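PDB 5AH5: leucine--tRNA ligase from Agrobacterium radiobacter, which probably joins leucine to its cognate tRNA(Leu) at the expense of ATP, as a class I aminoacyl-tRNA synthetase. Local coordinates for residues Gly44-Ile48 and Gly49-Asn53; Glu208-Pro211 and Thr212-Asn216; Phe601-Thr604 and Tyr605-Ile609; Ile609-Asp613 and Ser614-Ala618. All coordinates share one frame; numbering follows the deposited sequence. Where two conformers were deposited one is given.

Interaction 1 of 4, residues Gly44-Ile48 and Gly49-Asn53. With LSS (5'-O-(L-leucylsulfamoyl)adenosine), chain I.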
# COMPACT_ATOMS: atom_id res chain seq x y z
N GLY B 44 -17.05 3.75 -10.13
CA GLY B 44 -18.37 3.46 -9.55
C GLY B 44 -18.57 4.23 -8.24
O GLY B 44 -17.86 5.17 -7.93
N HIS B 45 -19.57 3.87 -7.51
CA HIS B 45 -19.83 4.43 -6.18
C HIS B 45 -18.83 3.95 -5.11
O HIS B 45 -18.00 3.07 -5.34
CB HIS B 45 -21.26 4.09 -5.74
CG HIS B 45 -22.33 4.72 -6.58
ND1 HIS B 45 -22.15 5.91 -7.28
CD2 HIS B 45 -23.62 4.35 -6.81
CE1 HIS B 45 -23.27 6.23 -7.90
NE2 HIS B 45 -24.18 5.30 -7.63
N LEU B 46 -18.83 4.64 -3.98
CA LEU B 46 -18.02 4.23 -2.84
C LEU B 46 -18.56 2.85 -2.37
O LEU B 46 -19.76 2.65 -2.30
CB LEU B 46 -18.11 5.21 -1.71
CG LEU B 46 -16.97 5.15 -0.69
CD1 LEU B 46 -15.65 5.59 -1.31
CD2 LEU B 46 -17.30 5.98 0.56
N HIS B 47 -17.68 1.88 -2.21
CA HIS B 47 -18.10 0.62 -1.61
C HIS B 47 -17.49 0.34 -0.21
O HIS B 47 -16.47 0.92 0.21
CB HIS B 47 -17.93 -0.51 -2.65
CG HIS B 47 -16.52 -0.93 -2.88
ND1 HIS B 47 -16.15 -1.74 -3.93
CD2 HIS B 47 -15.40 -0.69 -2.18
CE1 HIS B 47 -14.86 -2.00 -3.86
NE2 HIS B 47 -14.37 -1.35 -2.82
N ILE B 48 -18.13 -0.58 0.51
CA ILE B 48 -17.89 -0.80 1.91
C ILE B 48 -16.45 -1.04 2.25
O ILE B 48 -15.97 -0.66 3.32
CB ILE B 48 -18.81 -1.91 2.50
CG1 ILE B 48 -18.91 -1.76 4.03
CG2 ILE B 48 -18.31 -3.27 2.03
CD1 ILE B 48 -19.85 -0.65 4.53
N GLY B 49 -15.71 -1.62 1.34
CA GLY B 49 -14.30 -1.81 1.48
C GLY B 49 -13.52 -0.54 1.61
O GLY B 49 -12.59 -0.44 2.43
N HIS B 50 -13.88 0.46 0.76
CA HIS B 50 -13.33 1.77 0.92
C HIS B 50 -13.60 2.37 2.29
O HIS B 50 -12.77 3.09 2.79
CB HIS B 50 -13.92 2.76 -0.14
CG HIS B 50 -13.65 2.39 -1.56
ND1 HIS B 50 -14.63 2.37 -2.52
CD2 HIS B 50 -12.49 2.16 -2.22
CE1 HIS B 50 -14.11 2.12 -3.70
NE2 HIS B 50 -12.81 1.97 -3.55
N VAL B 51 -14.83 2.24 2.77
CA VAL B 51 -15.19 2.77 4.02
C VAL B 51 -14.24 2.24 5.13
O VAL B 51 -13.85 3.00 6.01
CB VAL B 51 -16.61 2.40 4.41
CG1 VAL B 51 -16.95 2.99 5.78
CG2 VAL B 51 -17.57 2.90 3.38
N ARG B 52 -13.85 0.96 5.03
CA ARG B 52 -12.96 0.35 6.03
C ARG B 52 -11.56 0.98 5.93
O ARG B 52 -10.96 1.39 6.94
CB ARG B 52 -12.84 -1.15 5.87
CG ARG B 52 -11.98 -1.74 6.98
CD ARG B 52 -11.71 -3.20 6.79
NE ARG B 52 -11.22 -3.80 8.02
CZ ARG B 52 -10.78 -5.03 8.11
NH1 ARG B 52 -10.84 -5.85 7.03
NH2 ARG B 52 -10.32 -5.49 9.30
N ASN B 53 -11.06 1.01 4.71
CA ASN B 53 -9.78 1.56 4.39
C ASN B 53 -9.60 3.05 4.87
O ASN B 53 -8.57 3.43 5.45
CB ASN B 53 -9.58 1.44 2.89
CG ASN B 53 -8.20 1.67 2.44
OD1 ASN B 53 -7.85 1.26 1.32
ND2 ASN B 53 -7.38 2.36 3.23
C1 LSS I . -7.10 1.49 -6.26
N1 LSS I . -11.92 -4.46 1.30
O1 LSS I . -6.76 0.37 -5.95
S1 LSS I . -9.44 1.09 -5.62
C2 LSS I . -10.90 -3.74 1.75
N2 LSS I . -8.34 1.94 -6.16
O2 LSS I . -7.38 -2.07 -1.28
N3 LSS I . -10.31 -2.76 1.02
O3 LSS I . -6.41 0.45 -0.74
C4 LSS I . -10.78 -2.51 -0.22
N4 LSS I . -6.67 3.63 -7.49
O4 LSS I . -9.66 0.64 -1.29
C5 LSS I . -11.79 -3.29 -0.78
O5 LSS I . -9.10 0.75 -4.10
C6 LSS I . -12.35 -4.29 -0.01
N6 LSS I . -13.37 -5.01 -0.53
C7 LSS I . -3.79 3.62 -6.29
N7 LSS I . -12.01 -2.83 -2.04
C8 LSS I . -11.12 -1.83 -2.29
C9 LSS I . -4.99 2.78 -5.83
N9 LSS I . -10.40 -1.62 -1.16
CA LSS I . -6.07 2.42 -6.85
C10 LSS I . -2.93 2.76 -7.23
C11 LSS I . -3.04 4.15 -5.02
O1A LSS I . -9.72 -0.23 -6.22
C21 LSS I . -9.31 -0.69 -0.96
C22 LSS I . -8.13 -1.01 -1.81
C23 LSS I . -7.36 0.31 -1.84
C24 LSS I . -8.50 1.30 -1.76
C25 LSS I . -8.94 1.79 -3.14
O2A LSS I . -10.69 1.82 -5.51

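Interaction 2 of 4, residues Glu208-Pro211 and Thr212-Asn216. With nucleotides of chain D.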
# COMPACT_ATOMS: atom_id res chain seq x y z
N GLU B 208 11.46 -0.86 7.59
CA GLU B 208 11.07 -1.68 8.73
C GLU B 208 9.60 -1.40 9.05
O GLU B 208 8.93 -2.22 9.68
CB GLU B 208 12.00 -1.44 9.95
CG GLU B 208 12.20 -2.72 10.79
CD GLU B 208 12.87 -3.91 10.03
OE1 GLU B 208 13.57 -3.67 9.02
OE2 GLU B 208 12.69 -5.09 10.44
N GLY B 209 9.07 -0.25 8.59
CA GLY B 209 7.64 0.01 8.76
C GLY B 209 6.81 -0.68 7.67
O GLY B 209 5.62 -0.49 7.63
N TRP B 210 7.38 -1.49 6.81
CA TRP B 210 6.49 -2.25 5.90
C TRP B 210 6.38 -3.71 6.35
O TRP B 210 7.35 -4.25 6.85
CB TRP B 210 7.06 -2.22 4.47
CG TRP B 210 6.96 -0.92 3.78
CD1 TRP B 210 7.16 0.32 4.29
CD2 TRP B 210 6.72 -0.75 2.39
NE1 TRP B 210 6.98 1.27 3.31
CE2 TRP B 210 6.73 0.62 2.12
CE3 TRP B 210 6.49 -1.64 1.34
CZ2 TRP B 210 6.47 1.13 0.84
CZ3 TRP B 210 6.25 -1.13 0.06
CH2 TRP B 210 6.23 0.23 -0.16
N PRO B 211 5.22 -4.36 6.14
CA PRO B 211 5.13 -5.79 6.39
C PRO B 211 6.18 -6.57 5.64
O PRO B 211 6.52 -6.24 4.47
CB PRO B 211 3.74 -6.14 5.84
CG PRO B 211 2.97 -4.91 6.03
CD PRO B 211 3.91 -3.79 5.78
N THR B 212 6.68 -7.63 6.28
CA THR B 212 7.74 -8.42 5.72
C THR B 212 7.15 -9.20 4.53
O THR B 212 7.86 -9.52 3.60
CB THR B 212 8.34 -9.43 6.74
OG1 THR B 212 7.34 -10.37 7.08
CG2 THR B 212 8.81 -8.75 8.02
N SER B 213 5.88 -9.49 4.56
CA SER B 213 5.21 -10.11 3.45
C SER B 213 5.26 -9.27 2.14
O SER B 213 5.60 -9.80 1.09
CB SER B 213 3.75 -10.35 3.83
OG SER B 213 3.13 -9.13 4.27
N VAL B 214 4.91 -7.99 2.22
CA VAL B 214 4.97 -7.06 1.07
C VAL B 214 6.42 -6.94 0.58
O VAL B 214 6.72 -7.07 -0.63
CB VAL B 214 4.36 -5.70 1.43
CG1 VAL B 214 4.60 -4.68 0.35
CG2 VAL B 214 2.88 -5.84 1.67
N ARG B 215 7.33 -6.82 1.52
CA ARG B 215 8.76 -6.75 1.17
C ARG B 215 9.31 -7.96 0.40
O ARG B 215 10.03 -7.80 -0.60
CB ARG B 215 9.60 -6.48 2.40
CG ARG B 215 9.41 -5.07 2.91
CD ARG B 215 10.42 -4.73 3.96
NE ARG B 215 9.97 -5.25 5.24
CZ ARG B 215 10.75 -5.37 6.31
NH1 ARG B 215 12.05 -5.02 6.27
NH2 ARG B 215 10.21 -5.83 7.44
N ASN B 216 8.95 -9.15 0.89
CA ASN B 216 9.34 -10.39 0.28
C ASN B 216 8.64 -10.55 -1.09
O ASN B 216 9.22 -11.03 -1.99
CB ASN B 216 8.98 -11.60 1.18
CG ASN B 216 9.36 -12.94 0.54
OD1 ASN B 216 10.53 -13.24 0.38
ND2 ASN B 216 8.39 -13.69 0.09
P C D 4 12.70 -17.56 3.39
OP1 C D 4 13.80 -17.10 4.28
OP2 C D 4 12.28 -18.98 3.36
O5' C D 4 11.33 -16.82 3.74
C5' C D 4 11.25 -15.39 3.67
C4' C D 4 9.81 -14.95 3.51
O4' C D 4 9.14 -15.63 2.41
C3' C D 4 8.90 -15.24 4.68
O3' C D 4 9.16 -14.36 5.75
C2' C D 4 7.54 -15.02 4.04
O2' C D 4 7.18 -13.66 3.93
C1' C D 4 7.75 -15.72 2.70
N1 C D 4 7.35 -17.14 2.71
C2 C D 4 5.99 -17.43 2.81
O2 C D 4 5.18 -16.50 2.92
N3 C D 4 5.58 -18.72 2.78
C4 C D 4 6.48 -19.70 2.67
N4 C D 4 6.03 -20.96 2.64
C5 C D 4 7.88 -19.44 2.58
C6 C D 4 8.26 -18.16 2.59
P C D 3 14.88 -21.47 -0.41
OP1 C D 3 16.18 -21.11 0.20
OP2 C D 3 14.13 -22.68 0.04
O5' C D 3 13.91 -20.22 -0.28
C5' C D 3 14.44 -18.89 -0.43
C4' C D 3 13.32 -17.87 -0.50
O4' C D 3 12.33 -18.27 -1.48
C3' C D 3 12.47 -17.69 0.75
O3' C D 3 13.07 -17.07 1.88
C2' C D 3 11.32 -16.90 0.15
O2' C D 3 11.71 -15.59 -0.20
C1' C D 3 11.07 -17.70 -1.13
N1 C D 3 10.06 -18.77 -0.97
C2 C D 3 8.71 -18.39 -0.87
O2 C D 3 8.41 -17.18 -0.93
N3 C D 3 7.76 -19.36 -0.72
C4 C D 3 8.13 -20.64 -0.64
C5 C D 3 9.49 -21.04 -0.73
C6 C D 3 10.41 -20.08 -0.89

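Interaction 3 of 4, residues Phe601-Thr604 and Tyr605-Ile609. With nucleotides of chain D.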
# COMPACT_ATOMS: atom_id res chain seq x y z
N PHE B 601 -13.86 -2.32 15.04
CA PHE B 601 -13.90 -3.24 16.20
C PHE B 601 -14.03 -4.73 15.80
O PHE B 601 -13.75 -5.60 16.58
CB PHE B 601 -15.03 -2.80 17.14
CG PHE B 601 -15.22 -3.69 18.35
CD1 PHE B 601 -14.27 -3.73 19.35
CD2 PHE B 601 -16.42 -4.42 18.51
CE1 PHE B 601 -14.45 -4.54 20.48
CE2 PHE B 601 -16.64 -5.19 19.66
CZ PHE B 601 -15.65 -5.27 20.65
N LYS B 602 -14.42 -5.05 14.56
CA LYS B 602 -14.78 -6.43 14.21
C LYS B 602 -13.59 -7.37 14.33
O LYS B 602 -13.73 -8.44 14.86
CB LYS B 602 -15.39 -6.49 12.79
CG LYS B 602 -15.74 -7.88 12.29
CD LYS B 602 -16.78 -8.56 13.15
CE LYS B 602 -17.42 -9.70 12.37
NZ LYS B 602 -17.97 -10.73 13.28
N THR B 603 -12.40 -6.95 13.94
CA THR B 603 -11.27 -7.87 13.95
C THR B 603 -10.06 -7.05 13.83
O THR B 603 -10.12 -5.85 13.95
CB THR B 603 -11.36 -8.92 12.82
OG1 THR B 603 -10.29 -9.85 12.93
CG2 THR B 603 -11.30 -8.28 11.37
N THR B 604 -8.92 -7.69 13.67
CA THR B 604 -7.66 -7.02 13.51
C THR B 604 -7.70 -6.22 12.16
O THR B 604 -8.30 -6.70 11.19
CB THR B 604 -6.59 -8.10 13.44
OG1 THR B 604 -6.85 -9.07 14.47
CG2 THR B 604 -5.16 -7.51 13.61
N TYR B 605 -7.00 -5.09 12.10
CA TYR B 605 -7.03 -4.20 10.95
C TYR B 605 -6.69 -4.93 9.65
O TYR B 605 -7.26 -4.64 8.59
CB TYR B 605 -6.12 -2.97 11.13
CG TYR B 605 -4.71 -3.26 10.86
CD1 TYR B 605 -3.85 -3.71 11.87
CD2 TYR B 605 -4.17 -3.09 9.62
CE1 TYR B 605 -2.51 -3.97 11.61
CE2 TYR B 605 -2.83 -3.38 9.35
CZ TYR B 605 -2.02 -3.84 10.35
OH TYR B 605 -0.69 -4.13 10.07
N ASN B 606 -5.74 -5.85 9.71
CA ASN B 606 -5.28 -6.56 8.54
C ASN B 606 -5.98 -7.90 8.26
O ASN B 606 -5.60 -8.55 7.31
CB ASN B 606 -3.79 -6.76 8.58
CG ASN B 606 -3.33 -7.57 9.82
OD1 ASN B 606 -4.11 -7.94 10.65
ND2 ASN B 606 -2.07 -7.81 9.91
N ALA B 607 -7.06 -8.23 8.98
CA ALA B 607 -7.78 -9.46 8.72
C ALA B 607 -9.11 -9.22 8.03
O ALA B 607 -9.72 -8.15 8.21
CB ALA B 607 -8.03 -10.22 10.02
N PRO B 608 -9.63 -10.26 7.34
CA PRO B 608 -10.92 -10.15 6.57
C PRO B 608 -12.12 -9.97 7.43
O PRO B 608 -12.12 -10.45 8.54
CB PRO B 608 -11.04 -11.49 5.81
CG PRO B 608 -9.69 -12.17 5.95
CD PRO B 608 -8.88 -11.50 7.03
N ILE B 609 -13.10 -9.20 6.96
CA ILE B 609 -14.40 -9.08 7.55
C ILE B 609 -15.42 -9.67 6.58
O ILE B 609 -15.41 -9.30 5.36
CB ILE B 609 -14.79 -7.63 7.84
CG1 ILE B 609 -13.96 -7.08 9.00
CG2 ILE B 609 -16.25 -7.49 8.19
CD1 ILE B 609 -14.15 -5.62 9.33
P G D 12 -13.73 -17.80 14.48
OP1 G D 12 -13.29 -18.14 13.12
OP2 G D 12 -12.95 -18.32 15.63
O5' G D 12 -13.82 -16.22 14.68
C5' G D 12 -14.50 -15.39 13.72
C4' G D 12 -14.46 -13.93 14.12
O4' G D 12 -15.30 -13.69 15.27
C3' G D 12 -13.13 -13.35 14.54
O3' G D 12 -12.33 -13.09 13.44
C2' G D 12 -13.58 -12.08 15.22
O2' G D 12 -14.09 -11.04 14.40
C1' G D 12 -14.73 -12.63 16.04
N9 G D 12 -14.34 -13.13 17.37
C8 G D 12 -14.06 -14.43 17.72
N7 G D 12 -13.76 -14.56 18.99
C5 G D 12 -13.93 -13.29 19.51
C6 G D 12 -13.73 -12.82 20.83
O6 G D 12 -13.43 -13.46 21.84
N1 G D 12 -13.95 -11.44 20.92
C2 G D 12 -14.27 -10.62 19.86
N2 G D 12 -14.43 -9.32 20.13
N3 G D 12 -14.47 -11.06 18.62
C4 G D 12 -14.24 -12.39 18.52
P A D 13 -10.79 -13.28 13.52
OP1 A D 13 -10.22 -12.74 12.28
OP2 A D 13 -10.49 -14.66 13.85
O5' A D 13 -10.45 -12.25 14.68
C5' A D 13 -9.35 -12.36 15.58
C4' A D 13 -9.76 -11.52 16.76
O4' A D 13 -10.86 -12.20 17.43
C3' A D 13 -8.73 -11.20 17.82
O3' A D 13 -8.17 -9.95 17.52
C2' A D 13 -9.61 -11.01 19.05
O2' A D 13 -10.21 -9.74 19.24
C1' A D 13 -10.68 -12.09 18.83
N9 A D 13 -10.34 -13.41 19.36
C8 A D 13 -10.12 -14.61 18.74
N7 A D 13 -9.84 -15.60 19.56
C5 A D 13 -9.86 -15.00 20.81
C6 A D 13 -9.67 -15.51 22.11
N6 A D 13 -9.36 -16.78 22.38
N1 A D 13 -9.81 -14.65 23.15
C2 A D 13 -10.03 -13.35 22.88
N3 A D 13 -10.23 -12.76 21.70
C4 A D 13 -10.19 -13.66 20.71
P A D 14 -6.65 -9.60 17.82
OP1 A D 14 -6.38 -8.29 17.07
OP2 A D 14 -5.84 -10.74 17.51
O5' A D 14 -6.68 -9.29 19.38
C5' A D 14 -7.54 -8.29 19.91
C4' A D 14 -7.30 -8.14 21.37
O4' A D 14 -7.84 -9.30 22.08
C3' A D 14 -5.83 -8.09 21.79
O3' A D 14 -5.29 -6.76 21.63
C2' A D 14 -5.90 -8.53 23.25
O2' A D 14 -6.30 -7.49 24.11
C1' A D 14 -7.05 -9.54 23.22
N9 A D 14 -6.68 -10.96 23.25
C8 A D 14 -6.84 -11.92 22.30
N7 A D 14 -6.50 -13.12 22.70
C5 A D 14 -6.10 -12.93 24.01
C6 A D 14 -5.64 -13.82 24.99
N6 A D 14 -5.46 -15.13 24.79
N1 A D 14 -5.31 -13.31 26.20
C2 A D 14 -5.49 -12.00 26.41
N3 A D 14 -5.95 -11.07 25.57
C4 A D 14 -6.22 -11.61 24.37

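Interaction 4 of 4, residues Ile609-Asp613 and Ser614-Ala618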
# COMPACT_ATOMS: atom_id res chain seq x y z
N ILE B 609 -13.10 -9.20 6.96
CA ILE B 609 -14.40 -9.08 7.55
C ILE B 609 -15.42 -9.67 6.58
O ILE B 609 -15.41 -9.30 5.36
CB ILE B 609 -14.79 -7.63 7.84
CG1 ILE B 609 -13.96 -7.08 9.00
CG2 ILE B 609 -16.25 -7.49 8.19
CD1 ILE B 609 -14.15 -5.62 9.33
N ASN B 610 -16.31 -10.52 7.11
CA ASN B 610 -17.50 -10.94 6.38
C ASN B 610 -18.63 -10.03 6.71
O ASN B 610 -19.19 -10.12 7.78
CB ASN B 610 -17.81 -12.43 6.64
CG ASN B 610 -16.70 -13.34 6.10
OD1 ASN B 610 -15.88 -12.93 5.28
ND2 ASN B 610 -16.59 -14.50 6.64
N TRP B 611 -18.98 -9.14 5.76
CA TRP B 611 -19.86 -8.05 6.09
C TRP B 611 -21.30 -8.53 6.19
O TRP B 611 -21.76 -9.23 5.30
CB TRP B 611 -19.78 -6.90 5.03
CG TRP B 611 -20.86 -5.92 5.22
CD1 TRP B 611 -22.09 -5.99 4.71
CD2 TRP B 611 -20.82 -4.73 6.03
NE1 TRP B 611 -22.85 -4.92 5.16
CE2 TRP B 611 -22.06 -4.13 5.95
CE3 TRP B 611 -19.83 -4.12 6.77
CZ2 TRP B 611 -22.36 -3.00 6.63
CZ3 TRP B 611 -20.13 -2.96 7.43
CH2 TRP B 611 -21.36 -2.42 7.37
N GLU B 612 -22.00 -8.12 7.25
CA GLU B 612 -23.46 -8.29 7.42
C GLU B 612 -24.10 -6.88 7.48
O GLU B 612 -23.64 -6.09 8.28
CB GLU B 612 -23.76 -9.01 8.75
CG GLU B 612 -23.01 -10.32 8.95
CD GLU B 612 -22.72 -10.70 10.40
OE1 GLU B 612 -21.89 -10.01 11.08
OE2 GLU B 612 -23.29 -11.73 10.83
N ASP B 613 -25.14 -6.59 6.69
CA ASP B 613 -25.85 -5.27 6.73
C ASP B 613 -26.42 -4.89 8.09
O ASP B 613 -26.55 -3.70 8.43
CB ASP B 613 -27.02 -5.18 5.74
CG ASP B 613 -26.57 -5.13 4.29
OD1 ASP B 613 -26.23 -4.02 3.78
OD2 ASP B 613 -26.61 -6.23 3.67
N SER B 614 -26.79 -5.90 8.85
CA SER B 614 -27.27 -5.71 10.21
C SER B 614 -26.10 -5.73 11.21
O SER B 614 -26.34 -5.47 12.35
CB SER B 614 -28.27 -6.81 10.56
OG SER B 614 -27.58 -8.02 10.86
N GLY B 615 -24.88 -6.07 10.78
CA GLY B 615 -23.68 -6.11 11.63
C GLY B 615 -23.40 -4.88 12.54
O GLY B 615 -22.95 -5.05 13.60
N PRO B 616 -23.61 -3.64 12.07
CA PRO B 616 -23.52 -2.47 12.91
C PRO B 616 -24.56 -2.31 13.98
O PRO B 616 -24.44 -1.37 14.75
CB PRO B 616 -23.71 -1.31 11.92
CG PRO B 616 -23.32 -1.86 10.62
CD PRO B 616 -23.80 -3.26 10.66
N GLN B 617 -25.58 -3.16 14.04
CA GLN B 617 -26.60 -3.02 15.07
C GLN B 617 -25.99 -3.11 16.52
O GLN B 617 -26.36 -2.33 17.40
CB GLN B 617 -27.72 -4.07 14.86
CG GLN B 617 -28.88 -4.03 15.86
CD GLN B 617 -29.52 -2.66 16.03
OE1 GLN B 617 -29.16 -1.85 16.94
NE2 GLN B 617 -30.48 -2.37 15.18
N ALA B 618 -25.07 -4.03 16.72
CA ALA B 618 -24.45 -4.21 18.02
C ALA B 618 -23.59 -2.96 18.44
O ALA B 618 -23.68 -2.49 19.56
CB ALA B 618 -23.64 -5.48 18.02

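Interaction 1 of 4, residues Gly44-Ile48 and Gly49-Asn53
The imidazole rings of His-47 and His-50 lie against each other in an offset stack, centroids 4.1 Å apart and planes at 26°. CE1 of His-50 sits over one face of the His-47 ring, and CD2 of His-47 over one face of the His-50 ring. At the edges both rings meet the bound leucyl-sulfamoyl adenosine: His-47 presents NE2 to N7 of the adenine, while NE2 of His-50 gives a hydrogen bond of 2.9 Å to sulfamoyl oxygen O2A. The His-47 side chain was modelled in two conformers, and its stack and its approach to the adenine describe one of them, so both are provisional. Residues 47-50 are the HIGH signature of class I synthetases, at the start of helix 48-66 after the first strand of the parallel catalytic sheet.

A second bond fixes the rotation of the His-50 ring. The backbone N of His-47, the N-cap residue, donates to ND1 of His-50 at 3.1 Å, nearly straight at 164°, with the donor tilted from the ring plane. In the conformer described, His-47 has CG wedged between its backbone N and carbonyl carbon (chi1 75°), which folds the ring back over the first helical turn. Leu-46 crosses the base of His-50, CD1 lying 3.5 Å from CB, and its methyls also pack on helix 95-112.

Gly-49, having no side chain, brings its CA to 3.5 Å from C6 of the adenine. One helical turn later, Asn-53 is held by the carbonyl of Ile-524 through ND2, and its OD1 accepts a 2.6 Å hydrogen bond from ribose hydroxyl O3.

Interaction 2 of 4, residues Glu208-Pro211 and Thr212-Asn216
Arg-215 marks the N-terminal entry of helix 212-222: from the first turn it folds back on the carbonyls of the preceding loop. Its CB lies near the carbonyl oxygen of Pro-211, and CG sits 3.5 Å from that oxygen and 4.0 Å from CB of Trp-210. A bend at chi3 (-83°) then turns the guanidinium toward the loop. NE and NH2 both point weak hydrogen bonds at the carbonyl O of Trp-210, at 3.2 Å from NE, while the O of Pro-211 lies at the guanidinium edge. At the tip, NH1 makes a long, weak salt bridge of 3.4 Å to OE1 of Glu-208, the planes almost perpendicular, and a weak bond to the carbonyl of Leu-204. The N-cap residue, Pro-211, accepts the backbone N of Arg-215 at 3.1 Å through its O. The next residue, Asn-216, meets the tRNA, OD1 accepting a 2.7 Å hydrogen bond from O2' of C3 of chain D. CE3 of Trp-210 packs 3.7 Å from CG1 of Val-214. The indole NE1 is bonded to the carbonyl of Phe-556, and both side chains rest on Leu-559 of strand 556-560, with the indole also against helix 533-546.

Interaction 3 of 4, residues Phe601-Thr604 and Tyr605-Ile609
Thr-603 and Ala-607 face each other across a tight bend, CG2 of the threonine 3.5 Å from the carbonyl O of Ala-607 and its OG1 3.7 Å from the alanine CB. The same methyl reaches CG1 of Ile-609, which also touches CG of Lys-602; together these aliphatic groups close the base of the loop. Thr-603 has OG1 anti to the backbone N (chi1 -176°), which turns the hydroxyl to the tRNA: it lies 3.0 Å from both O5' and OP1 of A13 of chain D, and its single proton may serve either. Beside it, Thr-604 OG1 donates to OP1 of A14 of chain D at 2.8 Å, and the carbonyl of Lys-602 accepts from O2' of G12 of chain D at 2.7 Å. Three successive residues thus grip three successive nucleotides.

The bend is a type I beta turn from Thr-604 to Ala-607, on the loop joining helix 592-601 to strand 609-610. It is closed by Ala-607 N donating to Thr-604 O at 3.0 Å. Thr-604 and Asn-606 run side by side on it, CG2 against OD1. Further out, the Tyr-605 ring meets Tyr-560 edge to face, and the carbonyl of Ala-607 accepts a bond from NH1 of Arg-52 on helix 48-66.

Interaction 4 of 4, residues Ile609-Asp613 and Ser614-Ala618
Two overlapping type I beta turns, Glu-612 to Gly-615 and Ser-614 to Gln-617, carry the chain from strand 609-610 into helix 617-632. Across the first, the backbone N of Gly-615 donates to the carbonyl O of Glu-612 at 2.8 Å and 143°. The second turn is closed by Gln-617 N on Ser-614 O at 3.0 Å. Ser-614 and Gly-615 are common to both turns, and Gly-615 packs without a side chain against Glu-612, whose CB points toward it and lies 3.7 Å from its N.

Pro-616 packs against the first turn. Its CD lies 3.6 Å from the carbonyl O of Asp-613 and nearly as close to that of Glu-612, while its CG meets CH2 of Trp-611 at 3.8 Å, the two side chains crossing at about a right angle. The indole reaches this place because Trp-611 has CG anti to its own N (chi1 169°), beside the carbonyl carbon, which swings the six-membered ring toward the proline.

This linker joins the catalytic part of the synthetase, where strand 609-610 pairs in parallel with strand 565-566, to the helices that follow. Trp-611 packs among Leu-599, Val-586 and Ile-48 and meets the ring of Tyr-598 with planes at about 70°. Pro-616 touches the same tyrosine and Phe-590, and Ala-618 packs on a sugar of the bound tRNA.

From the N terminus, interaction 1 comes first, where the chain leaves strand 32-37 and starts helix 48-66. Interaction 2 follows at the loop entering helix 212-222, about 25 Å away between centres and touching none of the other three. Interaction 3 closes the loop after helix 592-601, interaction 4 the turns into helix 617-632. Interactions 1, 2 and 3 are in series, and 4 begins on Ile-609, where 3 ends; none nests within or crosses another. Helix 48-66 links interactions 1, 3 and 4 in space, Arg-52 packing on Ile-609 and Ile-48 meeting Trp-611. The analogue-binding turn and the tRNA-binding loop of interaction 3 are thus joined through Arg-52.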